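Local coordinates for protein fimbrial subunit type 1 (Actinomyces oris, PDB 3UXF) that serves as the major structural subunit of type 1 fimbriae, the wall-attached filaments with which this oral bacterium adheres, at residues 202-207 and 295-300; 222-227 and 270-275; 357-362 and 417-422; 374-379 and 411-416; 40-45 and 128-133. All blocks are in the same frame, centred on the assembly; numbering follows the deposited sequence.

Interaction 1 (202-207 and 295-300); sequences TYTITT and KLQVTL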
# COMPACT_ATOMS: atom_id res chain seq x y z
N THR A 202 2.64 14.14 -0.24
CA THR A 202 3.42 13.33 0.68
C THR A 202 3.04 11.85 0.56
O THR A 202 1.84 11.53 0.56
CB THR A 202 3.15 13.71 2.14
OG1 THR A 202 3.35 15.13 2.34
CG2 THR A 202 4.09 12.96 3.08
N TYR A 203 4.03 10.98 0.44
CA TYR A 203 3.77 9.54 0.46
C TYR A 203 4.26 8.91 1.75
O TYR A 203 5.32 9.29 2.28
CB TYR A 203 4.49 8.87 -0.71
CG TYR A 203 3.92 9.22 -2.07
CD1 TYR A 203 2.59 8.96 -2.38
CD2 TYR A 203 4.71 9.80 -3.05
CE1 TYR A 203 2.06 9.23 -3.61
CE2 TYR A 203 4.19 10.07 -4.32
CZ TYR A 203 2.88 9.81 -4.60
OH TYR A 203 2.35 10.09 -5.85
N THR A 204 3.48 7.97 2.29
CA THR A 204 3.86 7.32 3.54
C THR A 204 3.79 5.84 3.30
O THR A 204 2.74 5.31 2.91
CB THR A 204 2.92 7.70 4.70
OG1 THR A 204 2.82 9.13 4.81
CG2 THR A 204 3.42 7.07 6.03
N ILE A 205 4.92 5.15 3.47
CA ILE A 205 5.00 3.72 3.21
C ILE A 205 5.24 3.00 4.54
O ILE A 205 6.14 3.35 5.28
CB ILE A 205 6.16 3.38 2.26
CG1 ILE A 205 6.02 4.17 0.96
CG2 ILE A 205 6.24 1.87 2.03
CD1 ILE A 205 7.33 4.26 0.23
N THR A 206 4.41 2.02 4.88
CA THR A 206 4.51 1.38 6.17
C THR A 206 4.64 -0.11 5.96
O THR A 206 3.77 -0.72 5.32
CB THR A 206 3.26 1.70 7.04
OG1 THR A 206 3.07 3.13 7.09
CG2 THR A 206 3.45 1.23 8.47
N THR A 207 5.72 -0.68 6.48
CA THR A 207 6.05 -2.09 6.16
C THR A 207 6.32 -2.90 7.43
O THR A 207 7.09 -2.48 8.31
CB THR A 207 7.30 -2.17 5.26
OG1 THR A 207 8.35 -1.37 5.82
CG2 THR A 207 6.98 -1.64 3.90
N LYS A 295 6.54 -1.35 12.95
CA LYS A 295 6.73 -1.34 11.48
C LYS A 295 7.71 -0.26 11.09
O LYS A 295 7.94 0.69 11.86
CB LYS A 295 5.40 -1.05 10.80
CG LYS A 295 4.45 -2.26 10.93
CD LYS A 295 3.19 -2.02 10.16
CE LYS A 295 2.26 -3.22 10.27
NZ LYS A 295 2.06 -3.92 8.98
N LEU A 296 8.29 -0.37 9.91
CA LEU A 296 9.07 0.77 9.38
C LEU A 296 8.11 1.72 8.66
O LEU A 296 7.20 1.30 7.97
CB LEU A 296 10.19 0.33 8.42
CG LEU A 296 11.32 1.38 8.26
CD1 LEU A 296 12.25 1.45 9.44
CD2 LEU A 296 12.12 1.13 6.98
N GLN A 297 8.31 3.02 8.85
CA GLN A 297 7.50 3.99 8.16
C GLN A 297 8.44 4.95 7.42
O GLN A 297 9.29 5.63 8.01
CB GLN A 297 6.64 4.80 9.15
CG GLN A 297 5.74 5.79 8.48
CD GLN A 297 5.22 6.81 9.48
OE1 GLN A 297 5.92 7.78 9.85
NE2 GLN A 297 4.00 6.60 9.95
N VAL A 298 8.27 4.99 6.10
CA VAL A 298 9.06 5.86 5.25
C VAL A 298 8.15 6.98 4.72
O VAL A 298 7.15 6.70 4.07
CB VAL A 298 9.67 5.05 4.07
CG1 VAL A 298 10.28 5.99 3.02
CG2 VAL A 298 10.72 4.08 4.56
N THR A 299 8.57 8.22 4.90
CA THR A 299 7.81 9.36 4.34
C THR A 299 8.66 9.91 3.21
O THR A 299 9.86 10.17 3.44
CB THR A 299 7.58 10.44 5.40
OG1 THR A 299 6.84 9.89 6.50
CG2 THR A 299 6.79 11.61 4.80
N LEU A 300 8.05 10.03 2.03
CA LEU A 300 8.70 10.63 0.86
C LEU A 300 7.95 11.89 0.54
O LEU A 300 6.71 11.89 0.48
CB LEU A 300 8.71 9.68 -0.33
CG LEU A 300 9.49 8.37 -0.11
CD1 LEU A 300 9.41 7.49 -1.41
CD2 LEU A 300 10.93 8.65 0.32
O HOH W 1 4.24 10.45 6.80
O HOH W 2 2.27 4.52 9.23
O HOH W 3 1.68 -1.88 6.96

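Interaction 2 (222-227 and 270-275); sequences RYEVVD and WATIQL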
# COMPACT_ATOMS: atom_id res chain seq x y z
N ARG A 222 18.97 -8.04 5.35
CA ARG A 222 18.65 -7.09 4.29
C ARG A 222 17.24 -6.58 4.49
O ARG A 222 16.32 -7.35 4.73
CB ARG A 222 18.79 -7.72 2.90
CG ARG A 222 18.41 -6.78 1.77
CD ARG A 222 18.57 -7.42 0.40
NE ARG A 222 18.46 -6.44 -0.67
CZ ARG A 222 18.27 -6.75 -1.95
NH1 ARG A 222 18.17 -8.01 -2.32
NH2 ARG A 222 18.19 -5.78 -2.86
N TYR A 223 17.08 -5.26 4.40
CA TYR A 223 15.77 -4.65 4.53
C TYR A 223 15.72 -3.40 3.68
O TYR A 223 16.32 -2.38 4.02
CB TYR A 223 15.46 -4.32 6.00
CG TYR A 223 13.99 -4.07 6.27
CD1 TYR A 223 13.16 -5.09 6.71
CD2 TYR A 223 13.44 -2.82 6.08
CE1 TYR A 223 11.83 -4.86 6.96
CE2 TYR A 223 12.11 -2.58 6.32
CZ TYR A 223 11.30 -3.60 6.76
OH TYR A 223 9.97 -3.36 7.01
N GLU A 224 15.02 -3.49 2.56
CA GLU A 224 14.91 -2.37 1.64
C GLU A 224 13.45 -2.09 1.30
O GLU A 224 12.67 -3.01 1.05
CB GLU A 224 15.72 -2.63 0.37
CG GLU A 224 17.22 -2.71 0.61
CD GLU A 224 18.00 -3.21 -0.60
OE1 GLU A 224 17.42 -3.29 -1.70
OE2 GLU A 224 19.19 -3.51 -0.44
N VAL A 225 13.10 -0.81 1.30
CA VAL A 225 11.78 -0.37 0.90
C VAL A 225 11.98 0.36 -0.42
O VAL A 225 12.71 1.35 -0.48
CB VAL A 225 11.16 0.57 1.94
CG1 VAL A 225 9.82 1.10 1.46
CG2 VAL A 225 11.00 -0.15 3.27
N VAL A 226 11.34 -0.14 -1.47
CA VAL A 226 11.56 0.40 -2.81
C VAL A 226 10.33 1.11 -3.26
O VAL A 226 9.22 0.60 -3.14
CB VAL A 226 11.90 -0.74 -3.81
CG1 VAL A 226 12.15 -0.15 -5.22
CG2 VAL A 226 13.15 -1.50 -3.31
N ASP A 227 10.50 2.33 -3.80
CA ASP A 227 9.37 3.04 -4.32
C ASP A 227 9.55 3.21 -5.83
O ASP A 227 10.58 3.71 -6.31
CB ASP A 227 9.24 4.40 -3.65
CG ASP A 227 7.95 5.04 -3.99
OD1 ASP A 227 7.71 5.37 -5.17
OD2 ASP A 227 7.16 5.21 -3.06
N TRP A 270 13.25 5.39 -9.50
CA TRP A 270 13.29 4.43 -8.40
C TRP A 270 13.96 5.03 -7.17
O TRP A 270 14.94 5.77 -7.28
CB TRP A 270 14.06 3.17 -8.81
CG TRP A 270 13.44 2.48 -9.93
CD1 TRP A 270 13.75 2.62 -11.27
CD2 TRP A 270 12.39 1.51 -9.86
NE1 TRP A 270 12.95 1.79 -12.01
CE2 TRP A 270 12.11 1.10 -11.18
CE3 TRP A 270 11.66 0.94 -8.81
CZ2 TRP A 270 11.13 0.15 -11.49
CZ3 TRP A 270 10.68 -0.03 -9.13
CH2 TRP A 270 10.43 -0.40 -10.46
N ALA A 271 13.40 4.75 -5.98
CA ALA A 271 14.00 5.21 -4.74
C ALA A 271 13.98 4.04 -3.79
O ALA A 271 12.93 3.44 -3.57
CB ALA A 271 13.17 6.34 -4.14
N THR A 272 15.13 3.71 -3.21
CA THR A 272 15.21 2.62 -2.24
C THR A 272 15.69 3.20 -0.91
O THR A 272 16.71 3.92 -0.86
CB THR A 272 16.24 1.58 -2.68
OG1 THR A 272 15.82 1.02 -3.93
CG2 THR A 272 16.32 0.44 -1.66
N ILE A 273 14.97 2.88 0.16
CA ILE A 273 15.48 3.12 1.50
C ILE A 273 16.07 1.80 1.95
O ILE A 273 15.37 0.79 2.05
CB ILE A 273 14.37 3.60 2.48
CG1 ILE A 273 13.85 4.98 2.10
CG2 ILE A 273 14.85 3.54 3.94
CD1 ILE A 273 14.82 6.10 2.30
N GLN A 274 17.38 1.79 2.15
CA GLN A 274 18.11 0.58 2.49
C GLN A 274 18.63 0.72 3.92
O GLN A 274 19.39 1.62 4.20
CB GLN A 274 19.26 0.42 1.49
CG GLN A 274 20.21 -0.78 1.73
CD GLN A 274 21.42 -0.66 0.79
OE1 GLN A 274 22.32 0.13 1.04
NE2 GLN A 274 21.38 -1.39 -0.33
N LEU A 275 18.17 -0.15 4.81
CA LEU A 275 18.66 -0.08 6.19
C LEU A 275 20.15 -0.51 6.20
O LEU A 275 20.54 -1.46 5.50
CB LEU A 275 17.82 -1.00 7.05
CG LEU A 275 16.70 -0.43 7.93
CD1 LEU A 275 16.08 0.93 7.56
CD2 LEU A 275 15.69 -1.45 8.42
O HOH W 4 19.50 -3.63 4.22

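Interaction 3 (357-362 and 417-422); sequences ILTKTG and QGTVEI. Unlike the reference sequence in segment 357-362: Ile357 (reference Val).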
# COMPACT_ATOMS: atom_id res chain seq x y z
N ILE A 357 -12.03 23.61 -18.37
CA ILE A 357 -12.10 24.59 -19.46
C ILE A 357 -13.19 25.59 -19.11
O ILE A 357 -14.36 25.18 -18.98
CB ILE A 357 -12.40 23.95 -20.83
CG1 ILE A 357 -11.28 22.99 -21.20
CG2 ILE A 357 -12.46 25.02 -21.89
CD1 ILE A 357 -11.59 22.10 -22.44
N LEU A 358 -12.83 26.86 -18.93
CA LEU A 358 -13.79 27.88 -18.55
C LEU A 358 -14.18 28.60 -19.83
O LEU A 358 -13.31 29.15 -20.52
CB LEU A 358 -13.12 28.82 -17.55
CG LEU A 358 -13.95 29.90 -16.86
CD1 LEU A 358 -13.09 30.53 -15.73
CD2 LEU A 358 -14.39 30.98 -17.82
N THR A 359 -15.47 28.60 -20.15
CA THR A 359 -15.99 29.40 -21.26
C THR A 359 -16.75 30.60 -20.72
O THR A 359 -17.65 30.46 -19.88
CB THR A 359 -16.96 28.59 -22.13
OG1 THR A 359 -16.23 27.52 -22.73
CG2 THR A 359 -17.57 29.48 -23.25
N LYS A 360 -16.37 31.78 -21.19
CA LYS A 360 -17.02 33.00 -20.76
C LYS A 360 -18.02 33.47 -21.80
O LYS A 360 -17.72 33.54 -22.98
CB LYS A 360 -15.98 34.10 -20.50
CG LYS A 360 -16.56 35.39 -19.95
CD LYS A 360 -16.99 35.23 -18.50
CE LYS A 360 -17.31 36.57 -17.87
NZ LYS A 360 -18.62 37.11 -18.33
N THR A 361 -19.22 33.80 -21.34
CA THR A 361 -20.25 34.32 -22.22
C THR A 361 -21.02 35.42 -21.51
O THR A 361 -20.60 35.92 -20.47
CB THR A 361 -21.20 33.21 -22.71
OG1 THR A 361 -21.97 33.69 -23.81
CG2 THR A 361 -22.13 32.76 -21.60
N GLY A 362 -22.16 35.81 -22.08
CA GLY A 362 -22.98 36.84 -21.50
C GLY A 362 -24.44 36.62 -21.82
O GLY A 362 -24.76 35.84 -22.71
N GLN A 417 -11.44 32.49 -28.12
CA GLN A 417 -12.88 32.57 -28.25
C GLN A 417 -13.55 32.63 -26.88
O GLN A 417 -14.52 31.90 -26.62
CB GLN A 417 -13.39 31.37 -29.03
CG GLN A 417 -12.86 31.34 -30.47
CD GLN A 417 -13.32 32.55 -31.24
OE1 GLN A 417 -14.52 32.77 -31.42
NE2 GLN A 417 -12.37 33.36 -31.70
N GLY A 418 -13.00 33.45 -25.99
CA GLY A 418 -13.54 33.63 -24.65
C GLY A 418 -13.35 32.46 -23.72
O GLY A 418 -14.25 32.16 -22.92
N THR A 419 -12.21 31.79 -23.81
CA THR A 419 -12.00 30.61 -22.95
C THR A 419 -10.67 30.67 -22.23
O THR A 419 -9.76 31.39 -22.63
CB THR A 419 -12.02 29.31 -23.77
OG1 THR A 419 -10.89 29.33 -24.65
CG2 THR A 419 -13.30 29.20 -24.57
N VAL A 420 -10.54 29.89 -21.17
CA VAL A 420 -9.23 29.72 -20.55
C VAL A 420 -9.20 28.36 -19.90
O VAL A 420 -10.23 27.89 -19.40
CB VAL A 420 -8.87 30.83 -19.51
CG1 VAL A 420 -9.85 30.84 -18.33
CG2 VAL A 420 -7.43 30.68 -19.01
N GLU A 421 -8.05 27.70 -19.95
CA GLU A 421 -7.91 26.42 -19.25
C GLU A 421 -7.30 26.65 -17.88
O GLU A 421 -6.38 27.46 -17.72
CB GLU A 421 -7.02 25.45 -20.03
CG GLU A 421 -7.62 25.12 -21.38
CD GLU A 421 -6.94 23.98 -22.09
OE1 GLU A 421 -5.84 23.55 -21.68
OE2 GLU A 421 -7.55 23.50 -23.07
N ILE A 422 -7.84 25.94 -16.89
CA ILE A 422 -7.29 25.96 -15.55
C ILE A 422 -6.73 24.56 -15.32
O ILE A 422 -7.47 23.58 -15.13
CB ILE A 422 -8.37 26.32 -14.52
CG1 ILE A 422 -8.94 27.71 -14.86
CG2 ILE A 422 -7.77 26.29 -13.13
CD1 ILE A 422 -10.08 28.13 -13.97
O HOH W 5 -17.19 32.39 -25.45

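Interaction 4 (374-379 and 411-416); sequences GAQFQV and TFTTAG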
# COMPACT_ATOMS: atom_id res chain seq x y z
N GLY A 374 -10.43 38.61 -21.91
CA GLY A 374 -9.95 39.54 -20.91
C GLY A 374 -10.64 39.45 -19.56
O GLY A 374 -10.36 40.25 -18.68
N ALA A 375 -11.55 38.51 -19.41
CA ALA A 375 -12.12 38.24 -18.11
C ALA A 375 -11.08 37.48 -17.31
O ALA A 375 -10.40 36.60 -17.83
CB ALA A 375 -13.40 37.37 -18.25
N GLN A 376 -10.91 37.85 -16.05
CA GLN A 376 -9.93 37.17 -15.18
C GLN A 376 -10.61 36.47 -14.01
O GLN A 376 -11.62 36.96 -13.47
CB GLN A 376 -8.89 38.17 -14.67
CG GLN A 376 -8.15 38.84 -15.82
CD GLN A 376 -6.91 39.53 -15.34
OE1 GLN A 376 -6.92 40.23 -14.34
NE2 GLN A 376 -5.81 39.28 -16.03
N PHE A 377 -10.04 35.35 -13.63
CA PHE A 377 -10.56 34.55 -12.54
C PHE A 377 -9.47 34.05 -11.64
O PHE A 377 -8.35 33.82 -12.08
CB PHE A 377 -11.28 33.34 -13.11
CG PHE A 377 -12.49 33.69 -13.91
CD1 PHE A 377 -13.75 33.68 -13.31
CD2 PHE A 377 -12.38 33.99 -15.26
CE1 PHE A 377 -14.92 34.02 -14.06
CE2 PHE A 377 -13.53 34.32 -16.01
CZ PHE A 377 -14.80 34.32 -15.41
N GLN A 378 -9.83 33.84 -10.38
CA GLN A 378 -8.98 33.10 -9.46
C GLN A 378 -9.84 31.98 -8.90
O GLN A 378 -11.06 31.98 -9.09
CB GLN A 378 -8.47 33.99 -8.33
CG GLN A 378 -7.66 35.12 -8.92
CD GLN A 378 -6.83 35.84 -7.89
OE1 GLN A 378 -7.33 36.27 -6.84
NE2 GLN A 378 -5.53 35.99 -8.18
N VAL A 379 -9.20 31.01 -8.24
CA VAL A 379 -9.91 29.81 -7.77
C VAL A 379 -9.66 29.58 -6.29
O VAL A 379 -8.52 29.76 -5.82
CB VAL A 379 -9.43 28.54 -8.53
CG1 VAL A 379 -10.31 27.32 -8.15
CG2 VAL A 379 -9.43 28.78 -10.07
N THR A 411 -3.95 33.41 -11.47
CA THR A 411 -4.93 34.21 -12.22
C THR A 411 -5.09 33.66 -13.61
O THR A 411 -4.09 33.34 -14.27
CB THR A 411 -4.54 35.71 -12.26
OG1 THR A 411 -4.41 36.21 -10.92
CG2 THR A 411 -5.62 36.53 -12.99
N PHE A 412 -6.33 33.51 -14.07
CA PHE A 412 -6.58 32.84 -15.33
C PHE A 412 -7.39 33.79 -16.20
O PHE A 412 -8.44 34.28 -15.76
CB PHE A 412 -7.31 31.50 -15.08
CG PHE A 412 -6.51 30.60 -14.24
CD1 PHE A 412 -6.59 30.70 -12.85
CD2 PHE A 412 -5.55 29.77 -14.80
CE1 PHE A 412 -5.75 29.93 -12.02
CE2 PHE A 412 -4.73 28.99 -13.99
CZ PHE A 412 -4.82 29.07 -12.61
N THR A 413 -6.89 34.09 -17.40
CA THR A 413 -7.50 35.12 -18.24
C THR A 413 -8.07 34.53 -19.54
O THR A 413 -7.35 33.80 -20.26
CB THR A 413 -6.45 36.20 -18.62
OG1 THR A 413 -5.94 36.77 -17.41
CG2 THR A 413 -7.10 37.31 -19.46
N THR A 414 -9.34 34.85 -19.86
CA THR A 414 -9.94 34.34 -21.09
C THR A 414 -9.30 34.99 -22.32
O THR A 414 -8.97 36.19 -22.31
CB THR A 414 -11.46 34.53 -21.16
OG1 THR A 414 -11.82 35.90 -20.94
CG2 THR A 414 -12.16 33.62 -20.10
N ALA A 415 -9.13 34.17 -23.35
CA ALA A 415 -8.51 34.61 -24.61
C ALA A 415 -9.06 33.75 -25.74
O ALA A 415 -9.80 32.79 -25.54
CB ALA A 415 -7.02 34.42 -24.50
N GLY A 416 -8.67 34.08 -26.98
CA GLY A 416 -9.18 33.30 -28.09
C GLY A 416 -10.65 33.54 -28.31
O GLY A 416 -11.07 34.65 -28.64

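Interaction 5 (40-45 and 128-133); sequences DAATTL and FTDAQT. With CA (calcium ion), chain D.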
# COMPACT_ATOMS: atom_id res chain seq x y z
N ASP A 40 -0.63 -47.73 11.88
CA ASP A 40 -0.64 -47.94 10.44
C ASP A 40 -1.73 -47.15 9.71
O ASP A 40 -2.06 -47.44 8.55
CB ASP A 40 -0.80 -49.43 10.13
CG ASP A 40 0.35 -50.25 10.68
OD1 ASP A 40 1.52 -49.85 10.50
OD2 ASP A 40 0.06 -51.27 11.33
N ALA A 41 -2.29 -46.15 10.40
CA ALA A 41 -3.39 -45.38 9.82
C ALA A 41 -2.93 -44.64 8.58
O ALA A 41 -1.80 -44.17 8.52
CB ALA A 41 -3.96 -44.39 10.82
N ALA A 42 -3.84 -44.52 7.61
CA ALA A 42 -3.64 -43.58 6.50
C ALA A 42 -3.74 -42.18 7.07
O ALA A 42 -4.53 -41.93 7.98
CB ALA A 42 -4.69 -43.78 5.41
N THR A 43 -2.92 -41.28 6.53
CA THR A 43 -2.94 -39.88 6.97
C THR A 43 -2.88 -38.96 5.77
O THR A 43 -2.37 -39.34 4.72
CB THR A 43 -1.74 -39.55 7.86
OG1 THR A 43 -0.53 -39.96 7.23
CG2 THR A 43 -1.86 -40.20 9.27
N THR A 44 -3.35 -37.73 5.95
CA THR A 44 -3.06 -36.67 4.97
C THR A 44 -2.84 -35.37 5.73
O THR A 44 -3.31 -35.22 6.86
CB THR A 44 -4.20 -36.45 3.92
OG1 THR A 44 -5.40 -36.09 4.59
CG2 THR A 44 -4.47 -37.74 3.09
N LEU A 45 -2.11 -34.45 5.09
CA LEU A 45 -1.88 -33.12 5.66
C LEU A 45 -2.18 -32.12 4.55
O LEU A 45 -1.54 -32.19 3.53
CB LEU A 45 -0.43 -32.97 6.11
CG LEU A 45 -0.09 -31.53 6.52
CD1 LEU A 45 -0.96 -31.05 7.68
CD2 LEU A 45 1.42 -31.44 6.85
N PHE A 128 -0.53 -32.91 1.11
CA PHE A 128 0.36 -34.05 1.30
C PHE A 128 -0.46 -35.32 1.49
O PHE A 128 -1.41 -35.34 2.27
CB PHE A 128 1.27 -33.82 2.51
CG PHE A 128 2.23 -32.68 2.32
CD1 PHE A 128 3.47 -32.91 1.79
CD2 PHE A 128 1.84 -31.38 2.62
CE1 PHE A 128 4.36 -31.87 1.58
CE2 PHE A 128 2.71 -30.32 2.41
CZ PHE A 128 3.97 -30.55 1.88
N THR A 129 -0.09 -36.38 0.76
CA THR A 129 -0.96 -37.55 0.68
C THR A 129 -0.55 -38.58 1.70
O THR A 129 0.43 -38.41 2.42
CB THR A 129 -0.80 -38.26 -0.68
OG1 THR A 129 0.56 -38.67 -0.83
CG2 THR A 129 -1.19 -37.29 -1.84
N ASP A 130 -1.29 -39.69 1.70
CA ASP A 130 -0.92 -40.85 2.52
C ASP A 130 0.45 -41.41 2.12
O ASP A 130 1.19 -41.91 2.97
CB ASP A 130 -2.03 -41.89 2.38
CG ASP A 130 -1.84 -43.11 3.28
OD1 ASP A 130 -1.29 -42.98 4.39
OD2 ASP A 130 -2.27 -44.20 2.87
N ALA A 131 0.80 -41.34 0.84
CA ALA A 131 2.15 -41.79 0.46
C ALA A 131 3.25 -40.92 1.06
O ALA A 131 4.37 -41.39 1.27
CB ALA A 131 2.31 -41.86 -1.10
N GLN A 132 2.92 -39.63 1.27
CA GLN A 132 3.91 -38.69 1.76
C GLN A 132 3.94 -38.50 3.26
O GLN A 132 4.82 -37.83 3.78
CB GLN A 132 3.65 -37.33 1.14
CG GLN A 132 3.90 -37.28 -0.34
CD GLN A 132 3.48 -35.92 -0.90
OE1 GLN A 132 2.31 -35.56 -0.80
NE2 GLN A 132 4.43 -35.18 -1.49
N THR A 133 2.99 -39.10 3.97
CA THR A 133 2.89 -38.83 5.40
C THR A 133 2.62 -40.10 6.16
O THR A 133 2.02 -41.05 5.63
CB THR A 133 1.75 -37.83 5.74
OG1 THR A 133 0.47 -38.33 5.29
CG2 THR A 133 2.00 -36.47 5.14
CA CA D . 1.13 -43.14 4.99
O HOH W 6 -0.09 -42.61 7.07
O HOH W 7 1.50 -44.88 6.66
O HOH W 8 0.98 -45.00 3.45
O HOH W 9 3.44 -43.55 4.73

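Interaction 1 (202-207 and 295-300)
Lys295 NZ has several polar partners: it hydrogen-bonds Ser208 OG and Ser183 OG beyond the two strands, and it donates to a water 2.9 Å away that also lies close to Thr206 O. The lysine runs straight to CE and bends only at its last torsion (chi4 -114°), which swings the ammonium group toward these oxygens. On the way its shaft crosses the Thr206 side chain at about a right angle, with CD 3.7 Å from the methyl CG2.

On the face carrying Thr204, Thr206, Gln297 and Thr299, waters link the polar ends across the strands. One water donates to Thr206 OG1 at 2.7 Å and accepts from Gln297 NE2, joining a non-hydrogen-bonded pair through its polar ends. Another bridges Thr204 OG1 and Thr299 OG1, at 2.7 Å from the latter. In both threonines the hydroxyl stands opposite its own carbonyl carbon (chi1 -52° in Thr204), while the methyl CG2 of Thr204 slants against Gln297 CG at 3.6 Å. Packing is tight where Thr202 CG2 meets Thr299 CG2 at 3.5 Å.

On the other face, Ile205 CD1 touches Leu300 CD1, and Thr207 OG1 lies beside Leu296 CB before bonding Tyr223 OH. Six backbone hydrogen bonds hold the register.

These are inner strands of an antiparallel sheet: 185-190 pairs with the far edge of 201-208, and 241-245 with that of 295-302. The apolar face rests on strands 224-229 and 312-321, as the two layers of a beta sandwich do.

Interaction 2 (222-227 and 270-275)
Val225 pairs with Ile273 and Asp227 with Ala271 as hydrogen-bonded partners of two antiparallel strands whose directions differ by 169°, with Glu224-Gln274 and Val226-Thr272 as the non-hydrogen-bonded pairs between and beside them. A further bond, Leu275 N to Tyr223 O at 3.0 Å, extends the pairing, and a water joins Tyr223 N to Leu275 O just beyond it.

Glu224 and Gln274 lie side by side and point the same way, their CG atoms 3.7 Å apart. With its CG anti to the backbone N (chi1 177°), the glutamine brings NE2 to 3.1 Å from Glu224 OE2, over one face of the carboxylate. Arg222 NE reaches the same oxygen from the opposite face at 3.0 Å, while its NH2 donates to OE1 at 2.9 Å, a side-on salt bridge made with two nitrogens. Beside this group, Thr272 CG2 packs on Glu224 CB, and Thr272 OG1 turns to Trp330 NE1. Val226 CG1 meets the edge of the Trp270 ring at CE3, 3.8 Å away. At the end of the pairing, Leu275 CD2 lies 3.5 Å from Tyr223 CD2, the two side chains running alongside each other.

The buried Glu224 carboxylate thus receives three donors, two from a guanidinium group that also bonds the carbonyls of Phe328 and Trp330. Such surroundings would be expected to favour the ionised acid and to fix its rotation.

Interaction 3 (357-362 and 417-422)
A G1 beta bulge, in which Gly418 and Thr419 both face Ala415, lies where the start of strand 419-426 meets Lys360. Gly418 O accepts from Lys360 N at 2.8 Å in a nearly straight bond (171°). The glycine has positive phi, and a CB here would come tight against Lys360 O. That carbonyl accepts from a water, which also donates to Gln417 O. Further along, Leu358 and Val420 form a hydrogen-bonded pair, with Leu358 N 2.8 Å from Val420 O and the return bond from Val420 N to Leu358 O.

This pairing belongs to the prealbumin-like domain, where strand 344-362 lies between 419-426 and the parallel strand 478-484. The latter carries Asp484, whose CG is joined covalently to Lys360 NZ: an intramolecular isopeptide bond, the kind of cross-link that stiffens Gram-positive pilins. Bends at the second and fourth torsions (chi2 72°, chi4 75°) lead the lysine away from the 417-422 segment to this link, and NZ also donates to Thr361 O at 3.1 Å.

Leu358 faces the core, where its CB meets the methyl CG1 of Val420 at 3.9 Å and its CD1 approaches Ile422 CD1 at 4.2 Å; Phe377 and Leu447 pack around the same side chain. On the reverse face Thr359 and Thr419 lie alongside each other, OG1 of the former 3.8 Å from CG2 of the latter, while Glu421 OE1 turns to a salt bridge with Lys355 NZ.

Interaction 4 (374-379 and 411-416)
Phe377 and Phe412 are a hydrogen-bonded pair in an antiparallel sheet of the prealbumin-like domain, and their rings take the face opposite to Gln376 and Thr413. Each ring turns an edge to the partner's carbonyl: Phe412 O lies near the plane of the Phe377 ring, and Phe377 O near that of Phe412, 3.7 Å from its CD1. The rings look into the core, Phe377 toward Leu358 and Lys360, Phe412 toward Val420 and Ile422, while Val379 CG2 comes obliquely to Phe412 CE1 at 4.3 Å.

Two glutamine-threonine pairs repeat one pattern with different approaches. On the reverse face Gln376 runs alongside Thr413, pointing the same way, and its NE2 donates to Thr413 OG1 at 2.9 Å. In the next pair along, Gln378 instead slants across Thr411, whose OG1 accepts from Gln378 NE2 at 3.0 Å. In both bonds the hydroxyl sits 24° out of the amide plane and the hydrogen bond is bent. Both threonines hold OG1 opposite the carbonyl carbon (chi1 -57° in Thr411), where the amides can find it; Thr411 CG2 is left to touch Gln376 CB.

Past the regular pairing, Thr414 takes over with its hydroxyl tucked between its own N and carbonyl carbon (chi1 54°). There OG1 accepts from Ala375 N at 3.0 Å and is also hydrogen-bonded to Tyr372 O. The N-H of Gly374 points almost straight at Thr414 O, 2.9 Å from N, though it comes from above the carbonyl plane.

Interaction 5 (40-45 and 128-133)
Asp130 reaches from a calcium-binding turn, which follows edge strand 125-128 of a sheet in the N-terminal pilin domain, to the 40-45 segment. Its CB lies 3.5 Å from Thr43 O. Holding CG anti to the backbone N (chi1 -175°) carries the carboxylate onward to Ala42, whose CB is 3.6 Å from CG. At the tip the oxygens differ: OD2 rests against Ala42 CB, whereas OD1 binds the calcium ion at 2.5 Å and accepts from Thr43 N at 3.2 Å, the N-H coming from above the carboxylate plane.

Asp130 O, Thr133 O and four waters complete seven ligands around the metal. Within the turn Thr129 makes an ST motif, its OG1 accepting from Gln132 N; Thr133 OG1 donates back to Thr129 O, and Gln132 OE1 accepts from Thr129 N. Next to the turn, Leu45 and Phe128 form a hydrogen-bonded antiparallel pair, with Phe128 N 2.7 Å from Leu45 O, and their side chains point into the core toward Ile81.

Thr43 OG1 and Thr133 OG1 are hydrogen-bonded at 2.7 Å, and Thr43 OG1 also hydrogen-bonds, at 2.7 Å, a calcium-bound water that donates to Ala41 O.

Overall arrangement
From the N terminus, interaction 5 comes first, closing an 82-residue loop inside the N-terminal pilin domain. In series with it, interaction 1 closes the middle part of the chain, and interaction 2 nests inside that loop; the two touch where one sheet packs on the other. Interaction 3 then closes a loop of the C-terminal prealbumin-like domain, with interaction 4 nested inside and their centres only 8 Å apart. No two of the five contacts cross along the chain. The long strand 344-362 joins the sheet of interaction 2 to interaction 3, while interactions 3 and 5 lie on opposite sides of the chain's centre, their centres about 76 Å apart.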